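Local coordinates for protein starch synthase I (Hordeum vulgare, PDB 4HLN) that belongs to the plant starch synthases, enzymes of the GT-B glycosyltransferase fold, in which two Rossmann-like domains face each other across a cleft, at residues P166-G171 against P216-P221; E197-H202 against F212-S217; Y413-L418 against G604-H609. All blocks are in the same frame, centred on the assembly; numbering follows the deposited sequence.

Contact 1 of 3, residues P166-G171 against P216-P221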
ATOM      1  N   PRO A 166       4.829  18.538  -2.396  1.00 40.97           N
ATOM      2  CA  PRO A 166       5.261  19.590  -3.312  1.00 32.62           C
ATOM      3  C   PRO A 166       4.058  20.198  -3.999  1.00 34.03           C
ATOM      4  O   PRO A 166       3.051  19.533  -4.223  1.00 38.30           O
ATOM      5  CB  PRO A 166       6.127  18.837  -4.322  1.00 35.39           C
ATOM      6  CG  PRO A 166       6.529  17.554  -3.595  1.00 38.64           C
ATOM      7  CD  PRO A 166       5.331  17.210  -2.792  1.00 42.19           C
ATOM      8  N   ARG A 167       4.158  21.476  -4.315  1.00 44.62           N
ATOM      9  CA  ARG A 167       3.163  22.118  -5.156  1.00 47.63           C
ATOM     10  C   ARG A 167       3.634  21.938  -6.606  1.00 46.51           C
ATOM     11  O   ARG A 167       4.433  22.718  -7.126  1.00 39.48           O
ATOM     12  CB  ARG A 167       3.046  23.589  -4.766  1.00 43.00           C
ATOM     13  CG  ARG A 167       1.952  24.372  -5.442  1.00 40.50           C
ATOM     14  CD  ARG A 167       1.686  25.615  -4.614  1.00 49.15           C
ATOM     15  NE  ARG A 167       0.861  26.613  -5.282  1.00 57.66           N
ATOM     16  CZ  ARG A 167       1.347  27.640  -5.976  1.00 57.97           C
ATOM     17  NH1 ARG A 167       2.660  27.808  -6.104  1.00 52.46           N
ATOM     18  NH2 ARG A 167       0.516  28.504  -6.543  1.00 47.60           N
ATOM     19  N   TYR A 168       3.175  20.864  -7.235  1.00 40.56           N
ATOM     20  CA  TYR A 168       3.535  20.582  -8.621  1.00 47.48           C
ATOM     21  C   TYR A 168       2.741  21.464  -9.587  1.00 55.72           C
ATOM     22  O   TYR A 168       1.871  20.978 -10.290  1.00 46.01           O
ATOM     23  CB  TYR A 168       3.234  19.126  -8.929  1.00 34.31           C
ATOM     24  CG  TYR A 168       4.076  18.140  -8.156  1.00 42.95           C
ATOM     25  CD1 TYR A 168       5.424  17.972  -8.453  1.00 38.88           C
ATOM     26  CD2 TYR A 168       3.520  17.349  -7.154  1.00 38.11           C
ATOM     27  CE1 TYR A 168       6.199  17.056  -7.768  1.00 38.59           C
ATOM     28  CE2 TYR A 168       4.298  16.427  -6.453  1.00 34.31           C
ATOM     29  CZ  TYR A 168       5.637  16.283  -6.774  1.00 37.60           C
ATOM     30  OH  TYR A 168       6.432  15.373  -6.110  1.00 42.79           O
ATOM     31  N   LEU A 169       3.040  22.758  -9.623  1.00 63.04           N
ATOM     32  CA  LEU A 169       2.153  23.709 -10.291  1.00 60.00           C
ATOM     33  C   LEU A 169       2.254  23.690 -11.805  1.00 71.67           C
ATOM     34  O   LEU A 169       3.334  23.568 -12.394  1.00 78.86           O
ATOM     35  CB  LEU A 169       2.401  25.128  -9.782  1.00 60.14           C
ATOM     36  CG  LEU A 169       1.343  26.185 -10.092  1.00 62.84           C
ATOM     37  CD1 LEU A 169       0.027  25.857  -9.411  1.00 67.13           C
ATOM     38  CD2 LEU A 169       1.828  27.551  -9.652  1.00 58.98           C
ATOM     39  N   ASN A 170       1.096  23.822 -12.426  1.00 76.29           N
ATOM     40  CA  ASN A 170       1.006  23.969 -13.860  1.00 70.88           C
ATOM     41  C   ASN A 170       0.488  25.371 -14.176  1.00 62.56           C
ATOM     42  O   ASN A 170      -0.665  25.535 -14.558  1.00 58.21           O
ATOM     43  CB  ASN A 170       0.058  22.911 -14.407  1.00 69.90           C
ATOM     44  CG  ASN A 170      -0.054  22.954 -15.905  1.00 72.68           C
ATOM     45  OD1 ASN A 170       0.892  23.344 -16.601  1.00 67.77           O
ATOM     46  ND2 ASN A 170      -1.221  22.564 -16.419  1.00 67.95           N
ATOM     47  N   GLY A 171       1.333  26.381 -13.974  1.00 61.67           N
ATOM     48  CA  GLY A 171       0.942  27.765 -14.177  1.00 57.91           C
ATOM     49  C   GLY A 171       0.174  28.400 -13.025  1.00 66.84           C
ATOM     50  O   GLY A 171      -0.547  27.712 -12.296  1.00 66.95           O
ATOM     51  N   PRO A 216      10.387  26.472  -7.820  1.00 48.94           N
ATOM     52  CA  PRO A 216      10.328  26.392  -9.292  1.00 46.19           C
ATOM     53  C   PRO A 216      10.490  24.962  -9.862  1.00 43.79           C
ATOM     54  O   PRO A 216       9.791  24.594 -10.812  1.00 41.60           O
ATOM     55  CB  PRO A 216      11.491  27.282  -9.732  1.00 37.15           C
ATOM     56  CG  PRO A 216      11.676  28.262  -8.571  1.00 32.22           C
ATOM     57  CD  PRO A 216      11.293  27.529  -7.328  1.00 32.83           C
ATOM     58  N   SER A 217      11.382  24.170  -9.273  1.00 36.52           N
ATOM     59  CA  SER A 217      11.666  22.824  -9.770  1.00 43.28           C
ATOM     60  C   SER A 217      10.506  21.833  -9.638  1.00 48.08           C
ATOM     61  O   SER A 217      10.552  20.729 -10.200  1.00 49.31           O
ATOM     62  CB  SER A 217      12.914  22.242  -9.097  1.00 45.61           C
ATOM     63  OG  SER A 217      12.616  21.785  -7.790  1.00 59.33           O
ATOM     64  N   TYR A 218       9.472  22.198  -8.891  1.00 44.40           N
ATOM     65  CA  TYR A 218       8.292  21.339  -8.840  1.00 45.48           C
ATOM     66  C   TYR A 218       7.320  21.637  -9.980  1.00 49.42           C
ATOM     67  O   TYR A 218       6.395  20.866 -10.196  1.00 52.81           O
ATOM     68  CB  TYR A 218       7.542  21.496  -7.526  1.00 43.03           C
ATOM     69  CG  TYR A 218       8.298  21.092  -6.306  1.00 48.09           C
ATOM     70  CD1 TYR A 218       9.105  19.967  -6.307  1.00 45.52           C
ATOM     71  CD2 TYR A 218       8.202  21.841  -5.132  1.00 58.37           C
ATOM     72  CE1 TYR A 218       9.800  19.596  -5.172  1.00 43.22           C
ATOM     73  CE2 TYR A 218       8.896  21.484  -3.989  1.00 45.80           C
ATOM     74  CZ  TYR A 218       9.686  20.360  -4.013  1.00 43.52           C
ATOM     75  OH  TYR A 218      10.378  20.003  -2.886  1.00 40.99           O
ATOM     76  N   HIS A 219       7.502  22.764 -10.675  1.00 53.86           N
ATOM     77  CA  HIS A 219       6.584  23.170 -11.743  1.00 54.96           C
ATOM     78  C   HIS A 219       6.989  22.518 -13.059  1.00 61.48           C
ATOM     79  O   HIS A 219       7.716  23.102 -13.859  1.00 57.33           O
ATOM     80  CB  HIS A 219       6.575  24.687 -11.920  1.00 56.21           C
ATOM     81  CG  HIS A 219       6.307  25.446 -10.663  1.00 64.92           C
ATOM     82  ND1 HIS A 219       6.453  26.814 -10.582  1.00 73.36           N
ATOM     83  CD2 HIS A 219       5.909  25.038  -9.438  1.00 63.82           C
ATOM     84  CE1 HIS A 219       6.163  27.214  -9.358  1.00 65.98           C
ATOM     85  NE2 HIS A 219       5.823  26.154  -8.645  1.00 62.35           N
ATOM     86  N   ARG A 220       6.532  21.294 -13.272  1.00 73.96           N
ATOM     87  CA  ARG A 220       6.968  20.520 -14.421  1.00 90.22           C
ATOM     88  C   ARG A 220       5.892  19.504 -14.750  1.00106.56           C
ATOM     89  O   ARG A 220       5.351  18.840 -13.854  1.00100.37           O
ATOM     90  CB  ARG A 220       8.330  19.830 -14.167  1.00 77.20           C
ATOM     91  CG  ARG A 220       9.427  20.776 -13.661  1.00 75.44           C
ATOM     92  CD  ARG A 220      10.797  20.504 -14.248  1.00 67.85           C
ATOM     93  NE  ARG A 220      11.543  19.491 -13.505  1.00 74.49           N
ATOM     94  CZ  ARG A 220      12.623  19.729 -12.753  1.00 70.36           C
ATOM     95  NH1 ARG A 220      13.124  20.960 -12.611  1.00 57.85           N
ATOM     96  NH2 ARG A 220      13.217  18.716 -12.136  1.00 63.67           N
ATOM     97  N   PRO A 221       5.564  19.404 -16.045  1.00111.58           N
ATOM     98  CA  PRO A 221       4.596  18.450 -16.594  1.00105.67           C
ATOM     99  C   PRO A 221       5.125  17.019 -16.535  1.00 89.38           C
ATOM    100  O   PRO A 221       4.569  16.206 -15.795  1.00 81.51           O
ATOM    101  CB  PRO A 221       4.450  18.909 -18.046  1.00111.92           C
ATOM    102  CG  PRO A 221       5.737  19.625 -18.349  1.00110.53           C
ATOM    103  CD  PRO A 221       6.140  20.285 -17.078  1.00107.74           C
TER

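Contact 2 of 3, residues E197-H202 against F212-S217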
ATOM      1  N   GLU A 197      15.191  28.908  -1.429  1.00 40.97           N
ATOM      2  CA  GLU A 197      13.988  29.284  -0.717  1.00 43.66           C
ATOM      3  C   GLU A 197      12.796  28.506  -1.210  1.00 46.66           C
ATOM      4  O   GLU A 197      12.614  28.338  -2.418  1.00 45.97           O
ATOM      5  CB  GLU A 197      13.708  30.765  -0.885  1.00 42.58           C
ATOM      6  CG  GLU A 197      12.428  31.195  -0.220  1.00 62.66           C
ATOM      7  CD  GLU A 197      12.176  32.674  -0.378  1.00 73.90           C
ATOM      8  OE1 GLU A 197      13.132  33.458  -0.164  1.00 73.97           O
ATOM      9  OE2 GLU A 197      11.033  33.044  -0.730  1.00 73.33           O
ATOM     10  N   VAL A 198      11.992  28.034  -0.263  1.00 41.59           N
ATOM     11  CA  VAL A 198      10.686  27.473  -0.556  1.00 34.38           C
ATOM     12  C   VAL A 198       9.627  28.317   0.162  1.00 45.44           C
ATOM     13  O   VAL A 198       9.936  29.032   1.124  1.00 46.57           O
ATOM     14  CB  VAL A 198      10.586  25.992  -0.108  1.00 40.78           C
ATOM     15  CG1 VAL A 198      11.675  25.161  -0.780  1.00 43.27           C
ATOM     16  CG2 VAL A 198      10.728  25.885   1.395  1.00 42.53           C
ATOM     17  N   THR A 199       8.386  28.256  -0.317  1.00 40.58           N
ATOM     18  CA  THR A 199       7.291  28.938   0.355  1.00 48.36           C
ATOM     19  C   THR A 199       6.172  27.938   0.616  1.00 50.25           C
ATOM     20  O   THR A 199       6.179  26.840   0.075  1.00 53.01           O
ATOM     21  CB  THR A 199       6.766  30.142  -0.449  1.00 48.82           C
ATOM     22  OG1 THR A 199       6.274  29.690  -1.712  1.00 55.65           O
ATOM     23  CG2 THR A 199       7.879  31.167  -0.678  1.00 36.25           C
ATOM     24  N   PHE A 200       5.223  28.304   1.464  1.00 44.11           N
ATOM     25  CA  PHE A 200       4.192  27.364   1.854  1.00 41.26           C
ATOM     26  C   PHE A 200       2.827  27.865   1.451  1.00 44.03           C
ATOM     27  O   PHE A 200       2.463  29.013   1.731  1.00 42.38           O
ATOM     28  CB  PHE A 200       4.209  27.138   3.367  1.00 42.52           C
ATOM     29  CG  PHE A 200       5.478  26.533   3.880  1.00 43.49           C
ATOM     30  CD1 PHE A 200       5.561  25.169   4.135  1.00 40.21           C
ATOM     31  CD2 PHE A 200       6.588  27.326   4.128  1.00 49.18           C
ATOM     32  CE1 PHE A 200       6.725  24.604   4.623  1.00 43.57           C
ATOM     33  CE2 PHE A 200       7.767  26.766   4.615  1.00 57.57           C
ATOM     34  CZ  PHE A 200       7.833  25.404   4.863  1.00 54.30           C
ATOM     35  N   PHE A 201       2.077  26.983   0.799  1.00 45.85           N
ATOM     36  CA  PHE A 201       0.685  27.228   0.467  1.00 45.37           C
ATOM     37  C   PHE A 201      -0.132  26.255   1.283  1.00 45.50           C
ATOM     38  O   PHE A 201       0.383  25.226   1.705  1.00 48.15           O
ATOM     39  CB  PHE A 201       0.454  27.059  -1.035  1.00 35.06           C
ATOM     40  CG  PHE A 201       1.083  28.147  -1.848  1.00 39.64           C
ATOM     41  CD1 PHE A 201       2.465  28.263  -1.922  1.00 36.58           C
ATOM     42  CD2 PHE A 201       0.298  29.082  -2.510  1.00 38.31           C
ATOM     43  CE1 PHE A 201       3.064  29.287  -2.656  1.00 40.34           C
ATOM     44  CE2 PHE A 201       0.879  30.114  -3.244  1.00 35.45           C
ATOM     45  CZ  PHE A 201       2.270  30.219  -3.314  1.00 41.39           C
ATOM     46  N   HIS A 202      -1.389  26.582   1.545  1.00 43.51           N
ATOM     47  CA  HIS A 202      -2.155  25.754   2.463  1.00 43.90           C
ATOM     48  C   HIS A 202      -3.629  25.690   2.152  1.00 41.12           C
ATOM     49  O   HIS A 202      -4.232  26.667   1.751  1.00 43.26           O
ATOM     50  CB  HIS A 202      -1.971  26.221   3.918  1.00 42.31           C
ATOM     51  CG  HIS A 202      -2.999  25.665   4.853  1.00 49.67           C
ATOM     52  ND1 HIS A 202      -4.014  26.431   5.385  1.00 42.96           N
ATOM     53  CD2 HIS A 202      -3.196  24.406   5.316  1.00 60.24           C
ATOM     54  CE1 HIS A 202      -4.783  25.671   6.148  1.00 41.74           C
ATOM     55  NE2 HIS A 202      -4.309  24.440   6.125  1.00 55.99           N
ATOM     56  N   PHE A 212       1.480  22.792   1.033  1.00 50.27           N
ATOM     57  CA  PHE A 212       2.192  22.637  -0.221  1.00 44.78           C
ATOM     58  C   PHE A 212       3.468  23.409  -0.208  1.00 40.11           C
ATOM     59  O   PHE A 212       3.485  24.593   0.123  1.00 47.36           O
ATOM     60  CB  PHE A 212       1.328  23.129  -1.357  1.00 34.63           C
ATOM     61  CG  PHE A 212       0.104  22.345  -1.511  1.00 39.87           C
ATOM     62  CD1 PHE A 212       0.138  21.126  -2.183  1.00 42.44           C
ATOM     63  CD2 PHE A 212      -1.085  22.784  -0.952  1.00 40.78           C
ATOM     64  CE1 PHE A 212      -1.018  20.368  -2.322  1.00 41.92           C
ATOM     65  CE2 PHE A 212      -2.248  22.033  -1.085  1.00 40.77           C
ATOM     66  CZ  PHE A 212      -2.215  20.821  -1.765  1.00 32.47           C
ATOM     67  N   VAL A 213       4.540  22.724  -0.573  1.00 36.17           N
ATOM     68  CA  VAL A 213       5.859  23.325  -0.585  1.00 38.96           C
ATOM     69  C   VAL A 213       6.149  23.809  -1.996  1.00 42.39           C
ATOM     70  O   VAL A 213       6.108  23.025  -2.943  1.00 39.79           O
ATOM     71  CB  VAL A 213       6.901  22.326  -0.104  1.00 33.30           C
ATOM     72  CG1 VAL A 213       8.300  22.933  -0.145  1.00 32.58           C
ATOM     73  CG2 VAL A 213       6.550  21.905   1.309  1.00 33.50           C
ATOM     74  N   ASP A 214       6.408  25.109  -2.139  1.00 40.49           N
ATOM     75  CA  ASP A 214       6.603  25.691  -3.460  1.00 47.53           C
ATOM     76  C   ASP A 214       8.051  26.050  -3.808  1.00 49.26           C
ATOM     77  O   ASP A 214       8.735  26.793  -3.081  1.00 43.54           O
ATOM     78  CB  ASP A 214       5.700  26.903  -3.676  1.00 54.45           C
ATOM     79  CG  ASP A 214       5.551  27.258  -5.156  1.00 72.91           C
ATOM     80  OD1 ASP A 214       5.083  26.387  -5.928  1.00 77.36           O
ATOM     81  OD2 ASP A 214       5.916  28.393  -5.548  1.00 73.11           O
ATOM     82  N   HIS A 215       8.489  25.516  -4.944  1.00 35.57           N
ATOM     83  CA  HIS A 215       9.782  25.830  -5.532  1.00 33.87           C
ATOM     84  C   HIS A 215       9.643  25.670  -7.052  1.00 45.72           C
ATOM     85  O   HIS A 215       8.858  24.847  -7.534  1.00 46.05           O
ATOM     86  CB  HIS A 215      10.865  24.896  -4.971  1.00 32.41           C
ATOM     87  CG  HIS A 215      12.249  25.250  -5.409  1.00 46.86           C
ATOM     88  ND1 HIS A 215      12.756  24.886  -6.642  1.00 53.30           N
ATOM     89  CD2 HIS A 215      13.231  25.949  -4.788  1.00 42.19           C
ATOM     90  CE1 HIS A 215      13.988  25.349  -6.758  1.00 56.61           C
ATOM     91  NE2 HIS A 215      14.304  25.992  -5.646  1.00 46.43           N
ATOM     92  N   PRO A 216      10.387  26.472  -7.820  1.00 48.94           N
ATOM     93  CA  PRO A 216      10.328  26.392  -9.292  1.00 46.19           C
ATOM     94  C   PRO A 216      10.490  24.962  -9.862  1.00 43.79           C
ATOM     95  O   PRO A 216       9.791  24.594 -10.812  1.00 41.60           O
ATOM     96  CB  PRO A 216      11.491  27.282  -9.732  1.00 37.15           C
ATOM     97  CG  PRO A 216      11.676  28.262  -8.571  1.00 32.22           C
ATOM     98  CD  PRO A 216      11.293  27.529  -7.328  1.00 32.83           C
ATOM     99  N   SER A 217      11.382  24.170  -9.273  1.00 36.52           N
ATOM    100  CA  SER A 217      11.666  22.824  -9.770  1.00 43.28           C
ATOM    101  C   SER A 217      10.506  21.833  -9.638  1.00 48.08           C
ATOM    102  O   SER A 217      10.552  20.729 -10.200  1.00 49.31           O
ATOM    103  CB  SER A 217      12.914  22.242  -9.097  1.00 45.61           C
ATOM    104  OG  SER A 217      12.616  21.785  -7.790  1.00 59.33           O
TER

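Contact 3 of 3, residues Y413-L418 against G604-H609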
ATOM      1  N   TYR A 413     -27.361 -10.250   0.117  1.00 50.04           N
ATOM      2  CA  TYR A 413     -27.143 -11.242   1.152  1.00 56.91           C
ATOM      3  C   TYR A 413     -26.289 -10.680   2.288  1.00 57.64           C
ATOM      4  O   TYR A 413     -25.718  -9.592   2.180  1.00 49.73           O
ATOM      5  CB  TYR A 413     -26.512 -12.509   0.558  1.00 53.88           C
ATOM      6  CG  TYR A 413     -25.123 -12.335  -0.036  1.00 50.69           C
ATOM      7  CD1 TYR A 413     -23.984 -12.488   0.742  1.00 52.30           C
ATOM      8  CD2 TYR A 413     -24.952 -12.054  -1.381  1.00 53.59           C
ATOM      9  CE1 TYR A 413     -22.719 -12.350   0.199  1.00 54.01           C
ATOM     10  CE2 TYR A 413     -23.695 -11.921  -1.936  1.00 48.87           C
ATOM     11  CZ  TYR A 413     -22.580 -12.065  -1.147  1.00 55.58           C
ATOM     12  OH  TYR A 413     -21.326 -11.917  -1.713  1.00 50.02           O
ATOM     13  N   SER A 414     -26.206 -11.429   3.379  1.00 57.77           N
ATOM     14  CA  SER A 414     -25.460 -10.984   4.541  1.00 65.28           C
ATOM     15  C   SER A 414     -24.837 -12.195   5.207  1.00 70.20           C
ATOM     16  O   SER A 414     -25.033 -13.325   4.754  1.00 68.84           O
ATOM     17  CB  SER A 414     -26.386 -10.264   5.523  1.00 57.91           C
ATOM     18  OG  SER A 414     -27.375 -11.153   6.022  1.00 62.21           O
ATOM     19  N   VAL A 415     -24.084 -11.961   6.278  1.00 65.94           N
ATOM     20  CA  VAL A 415     -23.463 -13.056   6.999  1.00 64.31           C
ATOM     21  C   VAL A 415     -24.544 -13.961   7.603  1.00 73.82           C
ATOM     22  O   VAL A 415     -24.331 -15.154   7.822  1.00 81.98           O
ATOM     23  CB  VAL A 415     -22.498 -12.531   8.079  1.00 66.37           C
ATOM     24  CG1 VAL A 415     -23.125 -12.639   9.461  1.00 68.28           C
ATOM     25  CG2 VAL A 415     -21.187 -13.294   8.028  1.00 65.95           C
ATOM     26  N   ASP A 416     -25.719 -13.391   7.842  1.00 78.76           N
ATOM     27  CA  ASP A 416     -26.809 -14.125   8.476  1.00 85.82           C
ATOM     28  C   ASP A 416     -27.636 -14.893   7.453  1.00 89.29           C
ATOM     29  O   ASP A 416     -28.277 -15.886   7.783  1.00 92.00           O
ATOM     30  CB  ASP A 416     -27.704 -13.166   9.258  1.00 96.95           C
ATOM     31  CG  ASP A 416     -26.910 -12.242  10.173  1.00112.45           C
ATOM     32  OD1 ASP A 416     -26.530 -12.690  11.280  1.00119.76           O
ATOM     33  OD2 ASP A 416     -26.663 -11.074   9.786  1.00107.94           O
ATOM     34  N   ASP A 417     -27.622 -14.420   6.211  1.00 88.94           N
ATOM     35  CA  ASP A 417     -28.373 -15.061   5.142  1.00 83.00           C
ATOM     36  C   ASP A 417     -27.578 -15.101   3.842  1.00 78.98           C
ATOM     37  O   ASP A 417     -27.518 -14.115   3.100  1.00 77.08           O
ATOM     38  CB  ASP A 417     -29.699 -14.346   4.912  1.00 84.97           C
ATOM     39  CG  ASP A 417     -30.542 -15.025   3.852  1.00 98.84           C
ATOM     40  OD1 ASP A 417     -31.340 -14.323   3.192  1.00107.71           O
ATOM     41  OD2 ASP A 417     -30.401 -16.260   3.676  1.00 94.59           O
ATOM     42  N   LEU A 418     -26.982 -16.252   3.564  1.00 65.65           N
ATOM     43  CA  LEU A 418     -26.117 -16.390   2.403  1.00 61.34           C
ATOM     44  C   LEU A 418     -26.838 -16.872   1.134  1.00 68.91           C
ATOM     45  O   LEU A 418     -26.213 -17.056   0.085  1.00 73.56           O
ATOM     46  CB  LEU A 418     -24.963 -17.326   2.741  1.00 62.11           C
ATOM     47  CG  LEU A 418     -24.024 -16.819   3.837  1.00 78.03           C
ATOM     48  CD1 LEU A 418     -22.898 -17.805   4.053  1.00 79.23           C
ATOM     49  CD2 LEU A 418     -23.466 -15.447   3.485  1.00 81.06           C
ATOM     50  N   GLY A 604     -14.486 -14.032   6.955  1.00 65.67           N
ATOM     51  CA  GLY A 604     -14.118 -12.930   6.083  1.00 54.67           C
ATOM     52  C   GLY A 604     -15.088 -11.769   6.183  1.00 59.44           C
ATOM     53  O   GLY A 604     -14.692 -10.601   6.291  1.00 57.52           O
ATOM     54  N   MET A 605     -16.375 -12.095   6.163  1.00 55.56           N
ATOM     55  CA  MET A 605     -17.414 -11.080   6.118  1.00 54.52           C
ATOM     56  C   MET A 605     -17.571 -10.321   7.428  1.00 63.58           C
ATOM     57  O   MET A 605     -17.940  -9.142   7.430  1.00 65.61           O
ATOM     58  CB  MET A 605     -18.734 -11.721   5.719  1.00 49.72           C
ATOM     59  CG  MET A 605     -18.589 -12.618   4.501  1.00 57.66           C
ATOM     60  SD  MET A 605     -20.099 -13.511   4.112  1.00 72.49           S
ATOM     61  CE  MET A 605     -21.170 -12.131   3.758  1.00 23.90           C
ATOM     62  N   THR A 606     -17.293 -10.992   8.541  1.00 62.12           N
ATOM     63  CA  THR A 606     -17.426 -10.340   9.837  1.00 66.66           C
ATOM     64  C   THR A 606     -16.227  -9.452  10.180  1.00 65.01           C
ATOM     65  O   THR A 606     -16.363  -8.565  11.011  1.00 62.58           O
ATOM     66  CB  THR A 606     -17.716 -11.334  10.981  1.00 65.42           C
ATOM     67  OG1 THR A 606     -16.816 -12.438  10.891  1.00 72.31           O
ATOM     68  CG2 THR A 606     -19.145 -11.855  10.894  1.00 53.85           C
ATOM     69  N   LYS A 607     -15.076  -9.677   9.532  1.00 62.44           N
ATOM     70  CA  LYS A 607     -13.897  -8.810   9.701  1.00 52.78           C
ATOM     71  C   LYS A 607     -14.198  -7.347   9.369  1.00 63.12           C
ATOM     72  O   LYS A 607     -15.007  -7.052   8.484  1.00 69.39           O
ATOM     73  CB  LYS A 607     -12.704  -9.285   8.854  1.00 48.40           C
ATOM     74  CG  LYS A 607     -11.808 -10.338   9.518  1.00 59.64           C
ATOM     75  CD  LYS A 607     -10.299  -9.975   9.456  1.00 64.52           C
ATOM     76  CE  LYS A 607      -9.979  -8.627  10.164  1.00111.79           C
ATOM     77  NZ  LYS A 607     -10.328  -8.532  11.632  1.00102.30           N
ATOM     78  N   ASP A 608     -13.547  -6.437  10.090  1.00 68.08           N
ATOM     79  CA  ASP A 608     -13.687  -5.008   9.829  1.00 64.13           C
ATOM     80  C   ASP A 608     -12.633  -4.585   8.811  1.00 61.94           C
ATOM     81  O   ASP A 608     -11.435  -4.691   9.071  1.00 58.63           O
ATOM     82  CB  ASP A 608     -13.534  -4.200  11.122  1.00 60.72           C
ATOM     83  CG  ASP A 608     -13.824  -2.708  10.928  1.00 70.13           C
ATOM     84  OD1 ASP A 608     -13.975  -1.990  11.937  1.00 79.22           O
ATOM     85  OD2 ASP A 608     -13.899  -2.246   9.772  1.00 69.95           O
ATOM     86  N   HIS A 609     -13.087  -4.120   7.652  1.00 52.73           N
ATOM     87  CA  HIS A 609     -12.185  -3.732   6.578  1.00 55.99           C
ATOM     88  C   HIS A 609     -12.280  -2.238   6.317  1.00 51.88           C
ATOM     89  O   HIS A 609     -11.918  -1.759   5.238  1.00 56.70           O
ATOM     90  CB  HIS A 609     -12.534  -4.472   5.283  1.00 65.74           C
ATOM     91  CG  HIS A 609     -12.604  -5.960   5.425  1.00 69.69           C
ATOM     92  ND1 HIS A 609     -11.493  -6.738   5.682  1.00 74.30           N
ATOM     93  CD2 HIS A 609     -13.653  -6.814   5.323  1.00 60.79           C
ATOM     94  CE1 HIS A 609     -11.860  -8.006   5.748  1.00 77.46           C
ATOM     95  NE2 HIS A 609     -13.165  -8.079   5.534  1.00 66.21           N
TER

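Contact 1 of 3, residues P166-G171 against P216-P221
Tyr218 CG stands anti to its own carbonyl carbon (chi1 -63°), which sends the phenol toward Pro166, with a face turned to it; in His219 the same choice (chi1 -53°) brings the imidazole against Leu169. The pyrrolidine ring of Pro166 meets the tyrosine crosswise, its CB lying 3.5 Å from the centroid of the Tyr218 ring and almost exactly on the ring normal, a well-centred CH-pi contact. The same CB also lies over a face of the Tyr168 ring, displaced to its rim, so one methylene serves two aromatic rings whose planes stand at 68°. At His219 the geometry is less centred: Leu169 CB is 3.5 Å from His219 CD2, over the outer part of one face, while Arg167 O approaches the ring edge near its plane. No hydrogen bond crosses between the two loops. Instead there are two CA-H...O contacts, Tyr168 CA lying 3.3 Å from Tyr218 O and His219 CA 3.3 Å from Leu169 O. Tyr168 and His219 are each the centre of an inverse gamma turn, so two tight bends are pressed together. The polar ends find partners further off: Arg167 NH1 and His219 NE2 converge on Asp214 OD1, which would hold the imidazole in its rotation. Tyr218 OH bonds to Arg238 O, and Tyr168 OH to Gly132 O. The loops leave the neighbouring strands 160-166 and 208-214, and helix 235-252 packs against Tyr218 through Leu241 and Leu242.

Contact 2 of 3, residues E197-H202 against F212-S217
Thr199 and Asp214 face each other as a hydrogen-bonded antiparallel pair, their side chains running alongside each other on one face of the sheet. Asp214 CG runs anti to the backbone N (chi1 -162°), and its CB is met by two neighbours from the other strand: Thr199 OG1 at 3.5 Å from Asp214 CB, and Phe201 CE1 at 3.7 Å from that same carbon. The phenyl ring reaches Asp214 because Phe201 CG is turned anti to its carbonyl carbon (chi1 -70°), which leans it back along the strand; ring and carboxylate planes stand 70° apart, so the two do not stack, and the carboxylate OD1 is salt-bridged to Arg167. Phe201 pairs directly with Phe212, where the CB atoms pack together while the rings diverge, and its N-H gives a nearly straight bond to Phe212 O of 2.9 Å. On the opposite face the alternation of the strands brings up Val198, Phe200 and Val213. With CG1 anti to the backbone N, Val213 extends that methyl to within 3.8 Å of Val198 CB, and its other methyl, CG2, lies 4.3 Å from Phe200 CE1. Beyond the last pair His215 has left the strand, yet the edge of its imidazole still reaches across, CD2 lying 3.4 Å from Glu197 O. Ser217 N donates to His215 ND1 at 3.1 Å, which would hold the ring's rotation. The whole is a twisted beta hairpin of strands 195-205 and 208-214, flanked in the sheet by 181-190 and 160-166. Helix 235-252 covers the valine face through Ala245, whereas Arg167 makes a cation-pi contact with Phe201 on the other.

Contact 3 of 3, residues Y413-L418 against G604-H609
Met605, in the last turn of helix 594-606, drives its side chain into the loop 413-418. Its CB meets Val415 CG2 at 3.7 Å, the two side chains passing antiparallel. Further out, Met605 SD lies 3.9 Å from Leu418 CD2. A bend at chi3 (63°) then turns the terminal methyl toward the edge of the Tyr413 ring, where Met605 CE is 3.9 Å from Tyr413 CE1, near the ring plane. The receiving loop is itself shaped by an ST motif, Ser414 OG accepting from Asp417 N, and Asp417 in turn caps a backbone N at the start of helix 419-432; both the loop and helix 594-606 belong to the C-terminal domain of the GT-B fold. Thr606 follows, its CG2 3.8 Å from Val415 CG2, so that valine methyl touches two successive helical residues. The threonine hydroxyl turns back to its own helix, bonding to Lys602 O. At Lys607 the chain leaves helical geometry, and His609 folds back, giving a 3.0 Å bond from its NE2 to Gly604 O, while its ring packs against Leu532 and Met535 of helix 529-536.

In the fold
Contacts 1 and 2 form one neighbourhood, with centres about 9 Å apart, and share Pro216 and Ser217. The hairpin of contact 2 is part of the nine-stranded sheet of the N-terminal domain, and contact 1 ties together the loops following strands 160-166 and 208-214. Asp214 joins them, a hairpin residue gripping Arg167 and His219 of the loops. Contact 3 comes later in the chain, on the opposite side of its centre, about 46 Å from contact 1 and about 47 Å from contact 2 between centres. It belongs to the C-terminal domain, on the helix that carries Ser596 of the glycan pocket, and touches neither of the other two.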